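Local coordinates for Exo-arabinanase (Penicillium chrysogenum, PDB 3A72), which probably releases arabinobiose from the ends of alpha-1,5-linked L-arabinan chains, with arabinobiose seen bound in its pocket, at residues A[89-97]-A[181-189]; A[267-275]-A[315-326]. All coordinates share one frame; numbering follows the deposited sequence.

Interaction 1: residues A[89-97]-A[181-189]; sequences PERVGSFKK and QVTNDLKNW
The type II' beta turn from Val92 to Phe95 meets the turn that follows strand 177-183, with Phe95, Leu186 and Val92 sharing most of the touch. Leu186 CD1 sits over one face of the Phe95 ring, 3.7 Å from its centroid and 23° off the normal, a CH-pi contact displaced toward the CG and CD2 side. Asp185 O approaches the same ring at its edge, 3.5 Å from Phe95 CE2. The other branch of the leucine, CD2, reaches Val92 CG1 at 3.8 Å. That valine methyl stands anti to its own backbone N (chi1 178°), which carries it across to the carbonyl of Asn184, with Val92 CG1 3.7 Å from Asn184 O. Beside it the two backbones come close, Gly93 CA lying 4.1 Å from Asp185 CA. In this beta-propeller the two loops belong to neighbouring four-stranded blades, and the sequence from Thr183 to Trp189 resembles the Asp-box turn of sialidases. Asp185 OD1 holds that turn by accepting from the backbone N of both Lys187 and Asn188, the latter on its syn lone pair, while Thr183 OG1 donates to Asn188 O. Leu186 also packs on Val131 and Leu161. A water between the turns accepts from Ser94 N at 2.9 Å and donates to Asp185 O at 2.7 Å.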
loop_
_atom_site.group_PDB
_atom_site.type_symbol
_atom_site.label_atom_id
_atom_site.label_comp_id
_atom_site.label_asym_id
_atom_site.label_seq_id
_atom_site.Cartn_x
_atom_site.Cartn_y
_atom_site.Cartn_z
ATOM N N PRO A 89 -12.194 -0.159 -10.883
ATOM C CA PRO A 89 -13.261 -1.124 -11.028
ATOM C C PRO A 89 -14.536 -0.616 -11.598
ATOM O O PRO A 89 -15.475 -1.390 -11.857
ATOM C CB PRO A 89 -13.484 -1.612 -9.565
ATOM C CG PRO A 89 -12.895 -0.620 -8.696
ATOM C CD PRO A 89 -11.942 0.208 -9.491
ATOM N N GLU A 90 -14.598 0.688 -11.836
ATOM C CA GLU A 90 -15.732 1.385 -12.433
ATOM C C GLU A 90 -15.223 2.661 -13.063
ATOM O O GLU A 90 -14.156 3.156 -12.680
ATOM C CB GLU A 90 -16.818 1.659 -11.399
ATOM C CG GLU A 90 -16.411 2.611 -10.322
ATOM C CD GLU A 90 -17.454 2.856 -9.313
ATOM O OE1 GLU A 90 -18.454 3.538 -9.652
ATOM O OE2 GLU A 90 -17.292 2.397 -8.171
ATOM N N ARG A 91 -15.987 3.219 -13.981
ATOM C CA ARG A 91 -15.655 4.510 -14.586
ATOM C C ARG A 91 -15.592 5.555 -13.487
ATOM O O ARG A 91 -16.451 5.614 -12.614
ATOM C CB ARG A 91 -16.736 4.829 -15.616
ATOM C CG ARG A 91 -16.659 6.258 -16.182
ATOM C CD ARG A 91 -17.571 6.456 -17.381
ATOM N NE ARG A 91 -17.073 5.948 -18.641
ATOM C CZ ARG A 91 -16.229 6.598 -19.457
ATOM N NH1 ARG A 91 -15.736 7.771 -19.085
ATOM N NH2 ARG A 91 -15.868 6.092 -20.627
ATOM N N VAL A 92 -14.639 6.473 -13.597
ATOM C CA VAL A 92 -14.576 7.686 -12.800
ATOM C C VAL A 92 -14.414 8.846 -13.755
ATOM O O VAL A 92 -13.391 8.955 -14.425
ATOM C CB VAL A 92 -13.460 7.661 -11.720
ATOM C CG1 VAL A 92 -13.464 8.989 -10.990
ATOM C CG2 VAL A 92 -13.681 6.517 -10.760
ATOM N N GLY A 93 -15.453 9.683 -13.897
ATOM C CA GLY A 93 -15.368 10.805 -14.817
ATOM C C GLY A 93 -15.177 10.315 -16.224
ATOM O O GLY A 93 -15.901 9.464 -16.748
ATOM N N SER A 94 -14.185 10.836 -16.890
ATOM C CA SER A 94 -13.866 10.528 -18.300
ATOM C C SER A 94 -13.007 9.261 -18.419
ATOM O O SER A 94 -12.705 8.886 -19.540
ATOM C CB SER A 94 -13.129 11.684 -18.993
ATOM O OG SER A 94 -11.799 11.802 -18.489
ATOM N N PHE A 95 -12.653 8.602 -17.318
ATOM C CA PHE A 95 -11.765 7.449 -17.318
ATOM C C PHE A 95 -12.561 6.155 -17.134
ATOM O O PHE A 95 -13.236 5.924 -16.105
ATOM C CB PHE A 95 -10.696 7.577 -16.215
ATOM C CG PHE A 95 -9.770 8.727 -16.447
ATOM C CD1 PHE A 95 -8.584 8.502 -17.134
ATOM C CD2 PHE A 95 -10.040 10.012 -16.024
ATOM C CE1 PHE A 95 -7.715 9.541 -17.378
ATOM C CE2 PHE A 95 -9.182 11.060 -16.262
ATOM C CZ PHE A 95 -8.016 10.832 -16.959
ATOM N N LYS A 96 -12.514 5.312 -18.186
ATOM C CA LYS A 96 -13.262 4.068 -18.173
ATOM C C LYS A 96 -12.830 3.134 -17.075
ATOM O O LYS A 96 -11.671 3.122 -16.651
ATOM C CB LYS A 96 -13.003 3.319 -19.552
ATOM C CG LYS A 96 -13.908 3.754 -20.646
ATOM C CD LYS A 96 -13.598 3.012 -21.951
ATOM C CE LYS A 96 -13.608 1.513 -21.726
ATOM N NZ LYS A 96 -13.697 0.876 -23.109
ATOM N N LYS A 97 -13.753 2.233 -16.663
ATOM C CA LYS A 97 -13.393 1.014 -15.959
ATOM C C LYS A 97 -12.199 0.375 -16.633
ATOM O O LYS A 97 -12.172 0.292 -17.878
ATOM C CB LYS A 97 -14.570 0.076 -15.993
ATOM C CG LYS A 97 -14.385 -1.258 -15.301
ATOM C CD LYS A 97 -15.615 -2.102 -15.298
ATOM C CE LYS A 97 -16.078 -2.705 -16.607
ATOM N NZ LYS A 97 -16.933 -3.985 -16.485
ATOM N N GLN A 181 -8.384 12.646 0.202
ATOM C CA GLN A 181 -9.081 13.529 -0.718
ATOM C C GLN A 181 -9.852 12.671 -1.701
ATOM O O GLN A 181 -9.495 11.512 -1.973
ATOM C CB GLN A 181 -8.143 14.482 -1.423
ATOM C CG GLN A 181 -7.464 15.469 -0.484
ATOM C CD GLN A 181 -6.475 16.373 -1.146
ATOM O OE1 GLN A 181 -6.870 17.355 -1.906
ATOM N NE2 GLN A 181 -5.253 16.139 -0.943
ATOM N N VAL A 182 -10.913 13.265 -2.272
ATOM C CA VAL A 182 -11.819 12.566 -3.178
ATOM C C VAL A 182 -11.910 13.321 -4.484
ATOM O O VAL A 182 -11.843 14.554 -4.511
ATOM C CB VAL A 182 -13.223 12.440 -2.569
ATOM C CG1 VAL A 182 -14.095 11.550 -3.394
ATOM C CG2 VAL A 182 -13.070 11.952 -1.144
ATOM N N THR A 183 -12.116 12.599 -5.585
ATOM C CA THR A 183 -12.336 13.168 -6.874
ATOM C C THR A 183 -13.421 12.402 -7.622
ATOM O O THR A 183 -13.541 11.203 -7.480
ATOM C CB THR A 183 -11.015 13.184 -7.703
ATOM O OG1 THR A 183 -11.219 13.861 -8.909
ATOM C CG2 THR A 183 -10.515 11.805 -7.930
ATOM N N ASN A 184 -14.181 13.125 -8.461
ATOM C CA ASN A 184 -15.104 12.453 -9.391
ATOM C C ASN A 184 -14.608 12.523 -10.818
ATOM O O ASN A 184 -15.317 12.091 -11.753
ATOM C CB ASN A 184 -16.516 12.927 -9.243
ATOM C CG ASN A 184 -16.729 14.333 -9.541
ATOM O OD1 ASN A 184 -15.975 14.890 -10.285
ATOM N ND2 ASN A 184 -17.692 15.036 -8.943
ATOM N N ASP A 185 -13.389 12.967 -11.074
ATOM C CA ASP A 185 -12.898 13.081 -12.452
ATOM C C ASP A 185 -11.399 12.795 -12.615
ATOM O O ASP A 185 -10.900 12.842 -13.749
ATOM C CB ASP A 185 -13.218 14.444 -13.029
ATOM C CG ASP A 185 -12.595 15.621 -12.337
ATOM O OD1 ASP A 185 -11.705 15.421 -11.481
ATOM O OD2 ASP A 185 -12.962 16.773 -12.690
ATOM N N LEU A 186 -10.628 12.456 -11.619
ATOM C CA LEU A 186 -9.199 12.250 -11.472
ATOM C C LEU A 186 -8.368 13.511 -11.588
ATOM O O LEU A 186 -7.126 13.424 -11.487
ATOM C CB LEU A 186 -8.731 11.171 -12.426
ATOM C CG LEU A 186 -9.417 9.829 -12.376
ATOM C CD1 LEU A 186 -8.574 8.791 -13.122
ATOM C CD2 LEU A 186 -9.639 9.348 -10.962
ATOM N N LYS A 187 -8.995 14.676 -11.828
ATOM C CA LYS A 187 -8.322 15.892 -12.132
ATOM C C LYS A 187 -8.487 16.894 -11.029
ATOM O O LYS A 187 -7.504 17.572 -10.707
ATOM C CB LYS A 187 -8.913 16.478 -13.432
ATOM C CG LYS A 187 -8.640 15.560 -14.634
ATOM C CD LYS A 187 -9.440 16.092 -15.779
ATOM C CE LYS A 187 -9.213 15.443 -17.122
ATOM N NZ LYS A 187 -9.870 16.253 -18.222
ATOM N N ASN A 188 -9.651 17.000 -10.500
ATOM C CA ASN A 188 -9.942 17.999 -9.481
ATOM C C ASN A 188 -10.174 17.243 -8.199
ATOM O O ASN A 188 -11.031 16.362 -8.204
ATOM C CB ASN A 188 -11.173 18.817 -9.837
ATOM C CG ASN A 188 -10.911 19.607 -11.092
ATOM O OD1 ASN A 188 -10.275 20.632 -10.905
ATOM N ND2 ASN A 188 -11.404 19.150 -12.259
ATOM N N TRP A 189 -9.399 17.607 -7.164
ATOM C CA TRP A 189 -9.527 16.917 -5.880
ATOM C C TRP A 189 -10.232 17.830 -4.828
ATOM O O TRP A 189 -10.024 19.039 -4.777
ATOM C CB TRP A 189 -8.185 16.479 -5.350
ATOM C CG TRP A 189 -7.548 15.455 -6.250
ATOM C CD1 TRP A 189 -6.805 15.682 -7.372
ATOM C CD2 TRP A 189 -7.649 14.007 -6.065
ATOM N NE1 TRP A 189 -6.455 14.481 -7.837
ATOM C CE2 TRP A 189 -6.921 13.421 -7.118
ATOM C CE3 TRP A 189 -8.259 13.180 -5.115
ATOM C CZ2 TRP A 189 -6.793 12.054 -7.269
ATOM C CZ3 TRP A 189 -8.130 11.795 -5.251
ATOM C CH2 TRP A 189 -7.404 11.236 -6.311
HETATM O O HOH W 1 -12.355 12.896 -15.988
#

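Interaction 2: residues A[267-275]-A[315-326]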
loop_
_atom_site.group_PDB
_atom_site.type_symbol
_atom_site.label_atom_id
_atom_site.label_comp_id
_atom_site.label_asym_id
_atom_site.label_seq_id
_atom_site.Cartn_x
_atom_site.Cartn_y
_atom_site.Cartn_z
ATOM N N SER A 267 3.739 -0.803 9.169
ATOM C CA SER A 267 3.478 -0.962 7.757
ATOM C C SER A 267 2.550 -2.108 7.393
ATOM O O SER A 267 2.973 -3.082 6.760
ATOM C CB SER A 267 4.790 -1.077 6.989
ATOM O OG SER A 267 5.480 -2.289 7.220
ATOM N N PRO A 268 1.287 -1.992 7.736
ATOM C CA PRO A 268 0.352 -3.103 7.481
ATOM C C PRO A 268 -0.090 -3.183 6.039
ATOM O O PRO A 268 -0.076 -2.215 5.271
ATOM C CB PRO A 268 -0.858 -2.717 8.349
ATOM C CG PRO A 268 -0.857 -1.198 8.306
ATOM C CD PRO A 268 0.604 -0.841 8.381
ATOM N N TYR A 269 -0.601 -4.358 5.684
ATOM C CA TYR A 269 -1.363 -4.544 4.462
ATOM C C TYR A 269 -2.529 -5.465 4.816
ATOM O O TYR A 269 -2.350 -6.403 5.593
ATOM C CB TYR A 269 -0.488 -5.107 3.313
ATOM C CG TYR A 269 -1.005 -4.614 1.961
ATOM C CD1 TYR A 269 -0.404 -3.510 1.360
ATOM C CD2 TYR A 269 -2.098 -5.183 1.309
ATOM C CE1 TYR A 269 -0.853 -3.023 0.158
ATOM C CE2 TYR A 269 -2.564 -4.672 0.127
ATOM C CZ TYR A 269 -1.939 -3.601 -0.451
ATOM O OH TYR A 269 -2.367 -3.043 -1.643
ATOM N N ALA A 270 -3.702 -5.232 4.256
ATOM C CA ALA A 270 -4.885 -6.061 4.527
ATOM C C ALA A 270 -5.607 -6.364 3.210
ATOM O O ALA A 270 -5.738 -5.477 2.358
ATOM C CB ALA A 270 -5.858 -5.361 5.436
ATOM N N VAL A 271 -6.126 -7.567 3.111
ATOM C CA VAL A 271 -6.939 -8.048 2.001
ATOM C C VAL A 271 -8.053 -8.947 2.581
ATOM O O VAL A 271 -8.002 -9.321 3.742
ATOM C CB VAL A 271 -6.098 -8.820 0.955
ATOM C CG1 VAL A 271 -5.129 -7.887 0.285
ATOM C CG2 VAL A 271 -5.415 -10.031 1.567
ATOM N N TRP A 272 -8.993 -9.285 1.730
ATOM C CA TRP A 272 -10.088 -10.180 2.082
ATOM C C TRP A 272 -10.295 -11.197 0.953
ATOM O O TRP A 272 -10.289 -10.841 -0.200
ATOM C CB TRP A 272 -11.376 -9.384 2.383
ATOM C CG TRP A 272 -12.545 -10.298 2.657
ATOM C CD1 TRP A 272 -12.920 -10.817 3.830
ATOM C CD2 TRP A 272 -13.480 -10.800 1.691
ATOM N NE1 TRP A 272 -14.026 -11.623 3.700
ATOM C CE2 TRP A 272 -14.393 -11.625 2.373
ATOM C CE3 TRP A 272 -13.634 -10.624 0.313
ATOM C CZ2 TRP A 272 -15.439 -12.281 1.751
ATOM C CZ3 TRP A 272 -14.675 -11.275 -0.335
ATOM C CH2 TRP A 272 -15.551 -12.072 0.384
ATOM N N THR A 273 -10.517 -12.464 1.375
ATOM C CA THR A 273 -10.890 -13.531 0.430
ATOM C C THR A 273 -12.235 -14.117 0.848
ATOM O O THR A 273 -12.493 -14.260 2.034
ATOM C CB THR A 273 -9.844 -14.654 0.424
ATOM O OG1 THR A 273 -10.334 -15.702 -0.431
ATOM C CG2 THR A 273 -9.553 -15.212 1.786
ATOM N N PRO A 274 -13.039 -14.591 -0.123
ATOM C CA PRO A 274 -14.176 -15.417 0.254
ATOM C C PRO A 274 -13.840 -16.733 0.904
ATOM O O PRO A 274 -14.713 -17.337 1.527
ATOM C CB PRO A 274 -14.860 -15.691 -1.145
ATOM C CG PRO A 274 -14.317 -14.644 -2.061
ATOM C CD PRO A 274 -12.963 -14.335 -1.585
ATOM N N TYR A 275 -12.616 -17.237 0.695
ATOM C CA TYR A 275 -12.240 -18.525 1.265
ATOM C C TYR A 275 -12.166 -18.451 2.786
ATOM O O TYR A 275 -11.892 -17.404 3.377
ATOM C CB TYR A 275 -10.867 -18.987 0.680
ATOM C CG TYR A 275 -11.032 -19.732 -0.612
ATOM C CD1 TYR A 275 -11.466 -19.049 -1.756
ATOM C CD2 TYR A 275 -10.838 -21.063 -0.723
ATOM C CE1 TYR A 275 -11.675 -19.671 -2.936
ATOM C CE2 TYR A 275 -11.034 -21.770 -1.951
ATOM C CZ TYR A 275 -11.446 -21.002 -3.046
ATOM O OH TYR A 275 -11.619 -21.739 -4.239
ATOM N N THR A 315 6.315 -2.838 4.500
ATOM C CA THR A 315 5.038 -2.738 3.798
ATOM C C THR A 315 4.812 -3.857 2.767
ATOM O O THR A 315 4.331 -3.663 1.661
ATOM C CB THR A 315 4.829 -1.304 3.240
ATOM O OG1 THR A 315 3.413 -1.155 2.923
ATOM C CG2 THR A 315 5.629 -0.914 2.048
ATOM N N ARG A 316 5.151 -5.078 3.202
ATOM C CA ARG A 316 4.933 -6.268 2.396
ATOM C C ARG A 316 3.503 -6.292 1.907
ATOM O O ARG A 316 2.569 -6.085 2.682
ATOM C CB ARG A 316 5.306 -7.506 3.223
ATOM C CG ARG A 316 5.311 -8.797 2.441
ATOM C CD ARG A 316 5.817 -9.966 3.262
ATOM N NE ARG A 316 4.868 -10.264 4.330
ATOM C CZ ARG A 316 4.956 -11.318 5.123
ATOM N NH1 ARG A 316 5.899 -12.237 4.945
ATOM N NH2 ARG A 316 4.072 -11.504 6.113
ATOM N N ALA A 317 3.335 -6.534 0.604
ATOM C CA ALA A 317 2.053 -6.354 -0.074
ATOM C C ALA A 317 1.367 -7.678 -0.274
ATOM O O ALA A 317 1.970 -8.696 -0.627
ATOM C CB ALA A 317 2.256 -5.660 -1.408
ATOM N N LEU A 318 0.049 -7.706 -0.050
ATOM C CA LEU A 318 -0.787 -8.883 -0.208
ATOM C C LEU A 318 -1.788 -8.641 -1.337
ATOM O O LEU A 318 -2.286 -7.522 -1.527
ATOM C CB LEU A 318 -1.589 -9.160 1.062
ATOM C CG LEU A 318 -0.800 -9.344 2.352
ATOM C CD1 LEU A 318 -1.740 -9.582 3.516
ATOM C CD2 LEU A 318 0.199 -10.480 2.204
ATOM N N ARG A 319 -2.187 -9.711 -2.019
ATOM C CA ARG A 319 -3.269 -9.630 -2.995
ATOM C C ARG A 319 -3.964 -10.995 -3.084
ATOM O O ARG A 319 -3.328 -12.007 -3.321
ATOM C CB ARG A 319 -2.806 -9.182 -4.345
ATOM C CG ARG A 319 -3.950 -9.012 -5.320
ATOM C CD ARG A 319 -3.590 -8.228 -6.567
ATOM N NE ARG A 319 -3.278 -6.844 -6.224
ATOM C CZ ARG A 319 -4.193 -5.906 -5.916
ATOM N NH1 ARG A 319 -5.470 -6.167 -5.946
ATOM N NH2 ARG A 319 -3.762 -4.722 -5.583
ATOM N N VAL A 320 -5.282 -10.974 -2.939
ATOM C CA VAL A 320 -6.098 -12.156 -3.195
ATOM C C VAL A 320 -6.373 -12.171 -4.703
ATOM O O VAL A 320 -7.069 -11.257 -5.223
ATOM C CB VAL A 320 -7.391 -12.133 -2.394
ATOM C CG1 VAL A 320 -8.285 -13.324 -2.782
ATOM C CG2 VAL A 320 -7.084 -12.172 -0.885
ATOM N N LEU A 321 -5.821 -13.135 -5.401
ATOM C CA LEU A 321 -6.093 -13.236 -6.828
ATOM C C LEU A 321 -7.523 -13.668 -7.059
ATOM O O LEU A 321 -8.152 -14.315 -6.228
ATOM C CB LEU A 321 -5.113 -14.224 -7.460
ATOM C CG LEU A 321 -3.630 -13.863 -7.301
ATOM C CD1 LEU A 321 -2.813 -14.889 -8.073
ATOM C CD2 LEU A 321 -3.316 -12.458 -7.721
ATOM N N SER A 322 -8.077 -13.292 -8.218
ATOM C CA SER A 322 -9.468 -13.568 -8.506
ATOM C C SER A 322 -9.754 -15.037 -8.807
ATOM O O SER A 322 -10.895 -15.509 -8.605
ATOM C CB SER A 322 -9.920 -12.715 -9.672
ATOM O OG SER A 322 -9.150 -12.918 -10.807
ATOM N N GLU A 323 -8.766 -15.742 -9.267
ATOM C CA GLU A 323 -8.964 -17.090 -9.798
ATOM C C GLU A 323 -9.610 -17.999 -8.785
ATOM O O GLU A 323 -9.327 -17.966 -7.587
ATOM C CB GLU A 323 -7.686 -17.691 -10.302
ATOM C CG GLU A 323 -7.210 -17.129 -11.630
ATOM C CD GLU A 323 -6.569 -15.809 -11.634
ATOM O OE1 GLU A 323 -6.277 -15.212 -10.588
ATOM O OE2 GLU A 323 -6.413 -15.274 -12.825
ATOM N N ASP A 324 -10.482 -18.859 -9.292
ATOM C CA ASP A 324 -11.127 -19.868 -8.443
ATOM C C ASP A 324 -11.871 -19.173 -7.302
ATOM O O ASP A 324 -12.032 -19.750 -6.235
ATOM C CB ASP A 324 -10.147 -20.914 -7.952
ATOM C CG ASP A 324 -9.527 -21.717 -9.032
ATOM O OD1 ASP A 324 -9.950 -21.744 -10.180
ATOM O OD2 ASP A 324 -8.514 -22.391 -8.686
ATOM N N GLY A 325 -12.373 -17.959 -7.500
ATOM C CA GLY A 325 -13.142 -17.276 -6.474
ATOM C C GLY A 325 -12.336 -16.833 -5.276
ATOM O O GLY A 325 -12.851 -16.834 -4.143
ATOM N N GLY A 326 -11.079 -16.476 -5.467
ATOM C CA GLY A 326 -10.250 -15.943 -4.375
ATOM C C GLY A 326 -9.382 -16.947 -3.658
ATOM O O GLY A 326 -9.014 -16.749 -2.518
HETATM O O HOH W 2 2.904 -5.772 5.480
HETATM O O HOH W 3 1.801 -0.231 4.882
#
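Tyr269 on strand 269-273 lies against strand 317-320, where the innermost strands of two neighbouring propeller blades run side by side, 6° apart in direction and 6.4 Å between axes. Each strand pairs within its own blade, Val271 with Ile283 and Arg319 with Val330, and across the seam it is mostly side chains that touch the facing strand. From Tyr269 CB, 3.3 Å from Arg316 O, the ring runs along the facing backbone. Its CG and CD2 pass Leu318 N, and CD1 lies by Ala317 CA, which makes a CH-pi contact over one face. Tyr269 CE1 is 4.4 Å from Ala317 CB, CE2 3.3 Å from Leu318 O, and CZ 4.1 Å from that same oxygen; the side chain also touches Arg27. Val271 follows, its CG1 against Leu318 CB and its CG2 3.7 Å from Val320 CG2. At the start of the seam Ser267 OG accepts from Thr315 N. At the far end Thr273 OG1 is used twice: it accepts from Tyr275 N in an ST turn and donates to Gly326 O at 2.7 Å. Beyond it, Tyr275 turns its ring edge to the carbonyls of Gly325 and Asp324, and its OH donates to Asp324 O at 2.8 Å, in the carbonyl plane.

How the interactions relate
Interactions 1 and 2 both join neighbouring blades of the six-bladed propeller, but at different depths and different seams. Interaction 1 ties loops of the blades that begin with strands 82-87 and 149-157, its centre about 20 Å from the centre of the chain. Interaction 2, its centre about 12 Å from the centre of the chain, brings the blade that begins with strand 269-273 against the last one, in which the N-terminal strand 6-10 pairs with strand 344-350. The centres of interactions 1 and 2 are about 24 Å apart, and the nearest atoms of interactions 1 and 2 about 10 Å, without touching. Interaction 2 is close to the sugar site: the Ser267 side chain lies about 7 Å from a bound arabinofuranose, and Ser267 N bonds to Glu223.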